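Local coordinates for protein glycerate dehydrogenase/glyoxylate reductase (Thermus thermophilus, PDB 2CUK) that probably reduces glyoxylate and hydroxypyruvate with a nicotinamide cofactor, as a member of the D-isomer specific 2-hydroxyacid dehydrogenase family, at residues Phe217-Gly222 and Gly245-Ala250; Glu241-His246 and Tyr267-Ala272. All coordinates share one frame; numbering follows the deposited sequence.

Contact 1 of 2, residues Phe217-Gly222 and Gly245-Ala250; sequences FAMKRG and GHLFGA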
ATOM      1  N   PHE A 217      20.065 -12.825  -9.390  1.00 18.02           N
ATOM      2  CA  PHE A 217      19.793 -14.251  -9.498  1.00 18.11           C
ATOM      3  C   PHE A 217      20.297 -15.015  -8.278  1.00 18.03           C
ATOM      4  O   PHE A 217      20.067 -16.214  -8.151  1.00 18.93           O
ATOM      5  CB  PHE A 217      20.400 -14.804 -10.788  1.00 17.23           C
ATOM      6  CG  PHE A 217      19.585 -14.492 -12.011  1.00 16.81           C
ATOM      7  CD1 PHE A 217      18.412 -15.191 -12.273  1.00 17.52           C
ATOM      8  CD2 PHE A 217      19.973 -13.483 -12.885  1.00 19.23           C
ATOM      9  CE1 PHE A 217      17.630 -14.892 -13.392  1.00 16.57           C
ATOM     10  CE2 PHE A 217      19.200 -13.170 -14.011  1.00 19.04           C
ATOM     11  CZ  PHE A 217      18.025 -13.879 -14.265  1.00 17.28           C
ATOM     12  N   ALA A 218      20.972 -14.313  -7.370  1.00 17.56           N
ATOM     13  CA  ALA A 218      21.459 -14.934  -6.142  1.00 17.05           C
ATOM     14  C   ALA A 218      20.322 -14.848  -5.127  1.00 17.06           C
ATOM     15  O   ALA A 218      20.287 -15.587  -4.147  1.00 16.72           O
ATOM     16  CB  ALA A 218      22.693 -14.207  -5.616  1.00 17.74           C
ATOM     17  N   MET A 219      19.393 -13.926  -5.363  1.00 16.49           N
ATOM     18  CA  MET A 219      18.245 -13.778  -4.477  1.00 16.14           C
ATOM     19  C   MET A 219      17.405 -15.051  -4.605  1.00 16.62           C
ATOM     20  O   MET A 219      17.498 -15.759  -5.609  1.00 15.87           O
ATOM     21  CB  MET A 219      17.433 -12.539  -4.876  1.00 16.33           C
ATOM     22  CG  MET A 219      18.121 -11.223  -4.517  1.00 15.59           C
ATOM     23  SD  MET A 219      17.227  -9.741  -5.043  1.00 17.72           S
ATOM     24  CE  MET A 219      15.636  -9.979  -4.171  1.00 14.61           C
ATOM     25  N   LYS A 220      16.594 -15.366  -3.605  1.00 17.58           N
ATOM     26  CA  LYS A 220      15.840 -16.604  -3.754  1.00 20.68           C
ATOM     27  C   LYS A 220      14.734 -16.500  -4.806  1.00 19.66           C
ATOM     28  O   LYS A 220      14.211 -15.438  -5.097  1.00 16.85           O
ATOM     29  CB  LYS A 220      15.319 -17.195  -2.396  1.00 26.16           C
ATOM     30  CG  LYS A 220      14.457 -16.253  -1.533  1.00 28.74           C
ATOM     31  CD  LYS A 220      14.685 -16.438   0.000  1.00 30.83           C
ATOM     32  CE  LYS A 220      13.565 -17.255   0.680  1.00 30.92           C
ATOM     33  NZ  LYS A 220      13.850 -17.516   2.098  1.00 32.74           N
ATOM     34  N   ARG A 221      14.454 -17.636  -5.443  1.00 17.12           N
ATOM     35  CA  ARG A 221      13.423 -17.669  -6.475  1.00 16.26           C
ATOM     36  C   ARG A 221      12.144 -17.363  -5.705  1.00 15.05           C
ATOM     37  O   ARG A 221      11.897 -17.948  -4.647  1.00 14.26           O
ATOM     38  CB  ARG A 221      13.334 -19.055  -7.134  1.00 15.04           C
ATOM     39  CG  ARG A 221      12.319 -19.129  -8.287  1.00 15.55           C
ATOM     40  CD  ARG A 221      12.202 -20.537  -8.880  1.00 14.82           C
ATOM     41  NE  ARG A 221      11.135 -20.616  -9.878  1.00 14.46           N
ATOM     42  CZ  ARG A 221      11.278 -20.362 -11.179  1.00 18.53           C
ATOM     43  NH1 ARG A 221      12.459 -20.015 -11.680  1.00 15.59           N
ATOM     44  NH2 ARG A 221      10.224 -20.437 -11.982  1.00 17.77           N
ATOM     45  N   GLY A 222      11.346 -16.433  -6.219  1.00 14.27           N
ATOM     46  CA  GLY A 222      10.126 -16.063  -5.528  1.00 14.64           C
ATOM     47  C   GLY A 222      10.324 -14.891  -4.579  1.00 14.80           C
ATOM     48  O   GLY A 222       9.437 -14.575  -3.785  1.00 16.14           O
ATOM     49  N   GLY A 245      10.878 -15.015 -14.529  1.00 20.79           N
ATOM     50  CA  GLY A 245      10.515 -16.249 -13.851  1.00 19.12           C
ATOM     51  C   GLY A 245      11.190 -16.518 -12.512  1.00 18.83           C
ATOM     52  O   GLY A 245      10.698 -17.321 -11.716  1.00 21.36           O
ATOM     53  N   HIS A 246      12.311 -15.856 -12.251  1.00 15.65           N
ATOM     54  CA  HIS A 246      13.031 -16.061 -10.999  1.00 15.27           C
ATOM     55  C   HIS A 246      12.416 -15.299  -9.821  1.00 15.20           C
ATOM     56  O   HIS A 246      12.005 -15.904  -8.830  1.00 16.52           O
ATOM     57  CB  HIS A 246      14.500 -15.658 -11.169  1.00 15.36           C
ATOM     58  CG  HIS A 246      15.333 -15.903  -9.953  1.00 17.64           C
ATOM     59  ND1 HIS A 246      15.502 -17.158  -9.407  1.00 15.97           N
ATOM     60  CD2 HIS A 246      16.029 -15.051  -9.161  1.00 16.64           C
ATOM     61  CE1 HIS A 246      16.266 -17.068  -8.332  1.00 18.78           C
ATOM     62  NE2 HIS A 246      16.598 -15.801  -8.161  1.00 17.54           N
ATOM     63  N   LEU A 247      12.347 -13.976  -9.933  1.00 14.41           N
ATOM     64  CA  LEU A 247      11.783 -13.140  -8.867  1.00 14.08           C
ATOM     65  C   LEU A 247      10.267 -13.092  -8.878  1.00 15.35           C
ATOM     66  O   LEU A 247       9.643 -13.130  -9.941  1.00 16.24           O
ATOM     67  CB  LEU A 247      12.315 -11.708  -8.978  1.00 13.85           C
ATOM     68  CG  LEU A 247      13.812 -11.519  -8.727  1.00 14.94           C
ATOM     69  CD1 LEU A 247      14.199 -10.069  -8.991  1.00 15.31           C
ATOM     70  CD2 LEU A 247      14.138 -11.915  -7.293  1.00 14.51           C
ATOM     71  N   PHE A 248       9.667 -13.019  -7.691  1.00 13.37           N
ATOM     72  CA  PHE A 248       8.216 -12.928  -7.603  1.00 14.47           C
ATOM     73  C   PHE A 248       7.830 -11.593  -8.241  1.00 14.48           C
ATOM     74  O   PHE A 248       6.843 -11.503  -8.966  1.00 13.74           O
ATOM     75  CB  PHE A 248       7.752 -12.932  -6.145  1.00 15.14           C
ATOM     76  CG  PHE A 248       6.258 -12.818  -5.981  1.00 16.27           C
ATOM     77  CD1 PHE A 248       5.454 -13.950  -6.026  1.00 16.51           C
ATOM     78  CD2 PHE A 248       5.658 -11.577  -5.790  1.00 15.89           C
ATOM     79  CE1 PHE A 248       4.069 -13.849  -5.877  1.00 19.33           C
ATOM     80  CE2 PHE A 248       4.278 -11.462  -5.641  1.00 17.42           C
ATOM     81  CZ  PHE A 248       3.481 -12.599  -5.683  1.00 16.82           C
ATOM     82  N   GLY A 249       8.622 -10.559  -7.961  1.00 14.26           N
ATOM     83  CA  GLY A 249       8.339  -9.243  -8.508  1.00 14.78           C
ATOM     84  C   GLY A 249       9.243  -8.144  -7.981  1.00 15.83           C
ATOM     85  O   GLY A 249      10.181  -8.403  -7.221  1.00 14.71           O
ATOM     86  N   ALA A 250       8.970  -6.910  -8.396  1.00 14.39           N
ATOM     87  CA  ALA A 250       9.770  -5.771  -7.963  1.00 16.39           C
ATOM     88  C   ALA A 250       8.949  -4.493  -7.889  1.00 15.79           C
ATOM     89  O   ALA A 250       8.070  -4.256  -8.727  1.00 14.56           O
ATOM     90  CB  ALA A 250      10.950  -5.564  -8.907  1.00 15.89           C
TER
HETATM   91  O   HOH W   1      15.150 -19.546 -10.850  1.00 12.79           O

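Contact 2 of 2, residues Glu241-His246 and Tyr267-Ala272; sequences EALRGH and YALPNA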
ATOM      1  N   GLU A 241      15.392  -9.420 -16.811  1.00 15.90           N
ATOM      2  CA  GLU A 241      15.698 -10.837 -16.983  1.00 15.87           C
ATOM      3  C   GLU A 241      15.199 -11.673 -15.802  1.00 14.69           C
ATOM      4  O   GLU A 241      14.538 -12.693 -15.990  1.00 12.81           O
ATOM      5  CB  GLU A 241      17.208 -11.026 -17.134  1.00 16.29           C
ATOM      6  CG  GLU A 241      17.796 -10.396 -18.392  1.00 16.71           C
ATOM      7  CD  GLU A 241      19.320 -10.462 -18.428  1.00 19.29           C
ATOM      8  OE1 GLU A 241      19.902 -11.322 -17.733  1.00 22.04           O
ATOM      9  OE2 GLU A 241      19.939  -9.663 -19.162  1.00 18.19           O
ATOM     10  N   ALA A 242      15.517 -11.218 -14.593  1.00 14.01           N
ATOM     11  CA  ALA A 242      15.149 -11.904 -13.356  1.00 14.89           C
ATOM     12  C   ALA A 242      13.658 -11.922 -13.071  1.00 14.54           C
ATOM     13  O   ALA A 242      13.168 -12.801 -12.355  1.00 17.23           O
ATOM     14  CB  ALA A 242      15.891 -11.265 -12.168  1.00 15.25           C
ATOM     15  N   LEU A 243      12.934 -10.958 -13.625  1.00 14.48           N
ATOM     16  CA  LEU A 243      11.496 -10.872 -13.399  1.00 15.18           C
ATOM     17  C   LEU A 243      10.676 -11.811 -14.265  1.00 16.30           C
ATOM     18  O   LEU A 243       9.503 -12.047 -13.984  1.00 16.48           O
ATOM     19  CB  LEU A 243      11.011  -9.435 -13.618  1.00 14.67           C
ATOM     20  CG  LEU A 243      11.346  -8.438 -12.502  1.00 13.98           C
ATOM     21  CD1 LEU A 243      10.984  -7.044 -12.944  1.00 16.94           C
ATOM     22  CD2 LEU A 243      10.583  -8.807 -11.241  1.00 15.39           C
ATOM     23  N   ARG A 244      11.281 -12.362 -15.310  1.00 17.44           N
ATOM     24  CA  ARG A 244      10.527 -13.250 -16.182  1.00 20.62           C
ATOM     25  C   ARG A 244      10.106 -14.551 -15.512  1.00 21.17           C
ATOM     26  O   ARG A 244       9.073 -15.114 -15.862  1.00 22.22           O
ATOM     27  CB  ARG A 244      11.307 -13.522 -17.473  1.00 22.46           C
ATOM     28  CG  ARG A 244      11.460 -12.267 -18.326  1.00 28.47           C
ATOM     29  CD  ARG A 244      11.913 -12.565 -19.743  1.00 33.25           C
ATOM     30  NE  ARG A 244      12.219 -11.337 -20.481  1.00 37.19           N
ATOM     31  CZ  ARG A 244      11.319 -10.430 -20.850  1.00 37.87           C
ATOM     32  NH1 ARG A 244      10.036 -10.602 -20.559  1.00 40.01           N
ATOM     33  NH2 ARG A 244      11.704  -9.345 -21.510  1.00 37.62           N
ATOM     34  N   GLY A 245      10.878 -15.015 -14.529  1.00 20.79           N
ATOM     35  CA  GLY A 245      10.515 -16.249 -13.851  1.00 19.12           C
ATOM     36  C   GLY A 245      11.190 -16.518 -12.512  1.00 18.83           C
ATOM     37  O   GLY A 245      10.698 -17.321 -11.716  1.00 21.36           O
ATOM     38  N   HIS A 246      12.311 -15.856 -12.251  1.00 15.65           N
ATOM     39  CA  HIS A 246      13.031 -16.061 -10.999  1.00 15.27           C
ATOM     40  C   HIS A 246      12.416 -15.299  -9.821  1.00 15.20           C
ATOM     41  O   HIS A 246      12.005 -15.904  -8.830  1.00 16.52           O
ATOM     42  CB  HIS A 246      14.500 -15.658 -11.169  1.00 15.36           C
ATOM     43  CG  HIS A 246      15.333 -15.903  -9.953  1.00 17.64           C
ATOM     44  ND1 HIS A 246      15.502 -17.158  -9.407  1.00 15.97           N
ATOM     45  CD2 HIS A 246      16.029 -15.051  -9.161  1.00 16.64           C
ATOM     46  CE1 HIS A 246      16.266 -17.068  -8.332  1.00 18.78           C
ATOM     47  NE2 HIS A 246      16.598 -15.801  -8.161  1.00 17.54           N
ATOM     48  N   TYR A 267       7.598  -2.014 -17.968  1.00 20.13           N
ATOM     49  CA  TYR A 267       6.198  -1.590 -17.959  1.00 20.63           C
ATOM     50  C   TYR A 267       5.258  -2.670 -18.464  1.00 20.94           C
ATOM     51  O   TYR A 267       4.064  -2.634 -18.184  1.00 22.55           O
ATOM     52  CB  TYR A 267       6.009  -0.324 -18.799  1.00 21.53           C
ATOM     53  CG  TYR A 267       6.555   0.929 -18.159  1.00 20.32           C
ATOM     54  CD1 TYR A 267       6.032   1.409 -16.954  1.00 22.33           C
ATOM     55  CD2 TYR A 267       7.592   1.641 -18.755  1.00 21.84           C
ATOM     56  CE1 TYR A 267       6.535   2.569 -16.361  1.00 22.87           C
ATOM     57  CE2 TYR A 267       8.098   2.799 -18.176  1.00 22.55           C
ATOM     58  CZ  TYR A 267       7.568   3.259 -16.983  1.00 23.68           C
ATOM     59  OH  TYR A 267       8.063   4.416 -16.424  1.00 23.87           O
ATOM     60  N   ALA A 268       5.798  -3.632 -19.206  1.00 22.32           N
ATOM     61  CA  ALA A 268       4.995  -4.722 -19.745  1.00 21.80           C
ATOM     62  C   ALA A 268       4.938  -5.920 -18.790  1.00 22.91           C
ATOM     63  O   ALA A 268       4.254  -6.905 -19.063  1.00 24.39           O
ATOM     64  CB  ALA A 268       5.550  -5.156 -21.098  1.00 23.06           C
ATOM     65  N   LEU A 269       5.651  -5.832 -17.670  1.00 19.95           N
ATOM     66  CA  LEU A 269       5.669  -6.918 -16.689  1.00 20.87           C
ATOM     67  C   LEU A 269       4.685  -6.649 -15.557  1.00 19.31           C
ATOM     68  O   LEU A 269       4.862  -5.716 -14.777  1.00 18.52           O
ATOM     69  CB  LEU A 269       7.081  -7.101 -16.114  1.00 19.62           C
ATOM     70  CG  LEU A 269       8.148  -7.560 -17.111  1.00 21.97           C
ATOM     71  CD1 LEU A 269       9.514  -7.608 -16.436  1.00 21.71           C
ATOM     72  CD2 LEU A 269       7.774  -8.929 -17.656  1.00 22.84           C
ATOM     73  N   PRO A 270       3.625  -7.463 -15.461  1.00 19.06           N
ATOM     74  CA  PRO A 270       2.624  -7.284 -14.410  1.00 18.75           C
ATOM     75  C   PRO A 270       3.151  -7.429 -12.984  1.00 18.57           C
ATOM     76  O   PRO A 270       2.537  -6.919 -12.048  1.00 16.28           O
ATOM     77  CB  PRO A 270       1.557  -8.324 -14.762  1.00 20.95           C
ATOM     78  CG  PRO A 270       2.326  -9.376 -15.505  1.00 22.37           C
ATOM     79  CD  PRO A 270       3.242  -8.556 -16.370  1.00 20.73           C
ATOM     80  N   ASN A 271       4.285  -8.111 -12.813  1.00 17.02           N
ATOM     81  CA  ASN A 271       4.852  -8.282 -11.475  1.00 16.40           C
ATOM     82  C   ASN A 271       5.851  -7.177 -11.121  1.00 17.34           C
ATOM     83  O   ASN A 271       6.598  -7.283 -10.148  1.00 16.37           O
ATOM     84  CB  ASN A 271       5.488  -9.677 -11.323  1.00 16.17           C
ATOM     85  CG  ASN A 271       6.623  -9.928 -12.301  1.00 19.38           C
ATOM     86  OD1 ASN A 271       6.643  -9.394 -13.411  1.00 19.61           O
ATOM     87  ND2 ASN A 271       7.569 -10.771 -11.897  1.00 19.90           N
ATOM     88  N   ALA A 272       5.851  -6.111 -11.916  1.00 16.53           N
ATOM     89  CA  ALA A 272       6.716  -4.965 -11.664  1.00 16.23           C
ATOM     90  C   ALA A 272       5.826  -3.743 -11.433  1.00 15.83           C
ATOM     91  O   ALA A 272       4.925  -3.471 -12.220  1.00 14.05           O
ATOM     92  CB  ALA A 272       7.645  -4.712 -12.856  1.00 15.32           C
TER

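Contact 1 of 2, residues Phe217-Gly222 and Gly245-Ala250
The loop 217-222 runs beside 245-250 with CA atoms 4.8 Å apart at R221 and H246, and the two backbones are tied where G222 N donates to H246 O, 2.7 Å away and nearly along the C=O axis. G222 sits at phi 92°, where a side chain would jam against the carbonyl before it, so the turn itself calls for glycine.

H246 is the centre of the contact. Its CG stands anti to the backbone N (chi1 -177°), which swings the imidazole across to the 217-222 loop, and there both ring nitrogens find partners. NE2 donates to M219 O at 2.7 Å, a short but bent bond (139° at the hydrogen) that leaves from the ring plane yet reaches the carbonyl from above its plane. ND1 meets a water at 2.8 Å, and the same water accepts from R221 NH1, bridging the two side chains. Gripped at both nitrogens, the ring has its rotation fixed; the nearby arginine would, if anything, disfavour a protonated imidazole. Over one face of the ring lies F217, whose CD1 is 3.9 Å from H246 CG, the two rings crossing obliquely.

R221 is extended from CG to NE and lays a guanidinium face on G245 O, with CZ 3.1 Å from that oxygen; the carbonyl sits above the plane, at angles too poor for a hydrogen bond, so any attraction is probably electrostatic. On the buried side, M219 bends at chi3 and touches L247 CD2 with its methyl CE.

The contact lies beside the C-terminal end of helix 236-243, where F217 and L247 both pack on A242. It brings together the lead-ins to neighbouring parallel strands 224-227 and 249-252, and backbone bonds from F248 to A223 and G249 to L225 carry the pairing onward.

Contact 2 of 2, residues Glu241-His246 and Tyr267-Ala272
L243, near the end of helix 236-243, points at the loop 267-272 and meets L269, N271 and A272 alike. Its CG stands anti to the carbonyl carbon (chi1 -75°) and chi2 is extended, a relaxed conformation that spreads its two methyls over different neighbours. CD1 reaches A272 CB at 4.1 Å, while CD2 lies against the side-chain nitrogen ND2 of N271.

L269 answers with nearly the same pair of torsions, and the two leucines cross obliquely. Its CD1 slots against the root of the other side chain, 3.7 Å from L243 CB, and also touches L243 CD1. The second methyl, CD2, meets R244, which crosses L269 at about a right angle: that chain starts out away from the loop, but runs extended from CG to NE and brings NH1 to 4.0 Å from L269 CD2, a van der Waals contact of the guanidinium with the methyl.

N271 supplies the polar link. Its CG takes the crowded position between backbone N and carbonyl carbon (chi1 61°), which presents the carboxamide to the end of the helix. ND2 donates to L243 O at 3.1 Å, with 159° at the hydrogen, arriving in the carbonyl plane on a lone pair and leaving close to the amide's own plane. The same nitrogen also donates to F248 O, so one NH2 group holds two backbone carbonyls and its rotation is well fixed.

The loop is shaped by a type I beta turn from L269 to A272, closed by A272 N to L269 O at 3.1 Å; it puts L269 and N271 on the helix side. This is a helix C-terminus met by the turn that leads into an edge strand, 272-274, of the parallel Rossmann-type sheet in the NAD-binding domain.

Contacts 1 and 2 share G245 and H246 and work on the same connection, the turn from helix 236-243 into strand 249-252, with centres about 9 Å apart. Contact 1 ties that turn to the lead-in of strand 224-227, contact 2 ties the helix end to the lead-in of strand 272-274, so strand 249-252 is flanked on both sides. Both mix buried and exposed residues, but contact 1 is larger, partly buried and centred on a histidine held by polar bonds, with apolar packing beside it, whereas contact 2 is a surface contact of leucines and one asparagine. They join directly: G249 CA packs on L243 CD2, and L247 N and A250 N probably donate to A242 O and N271 O.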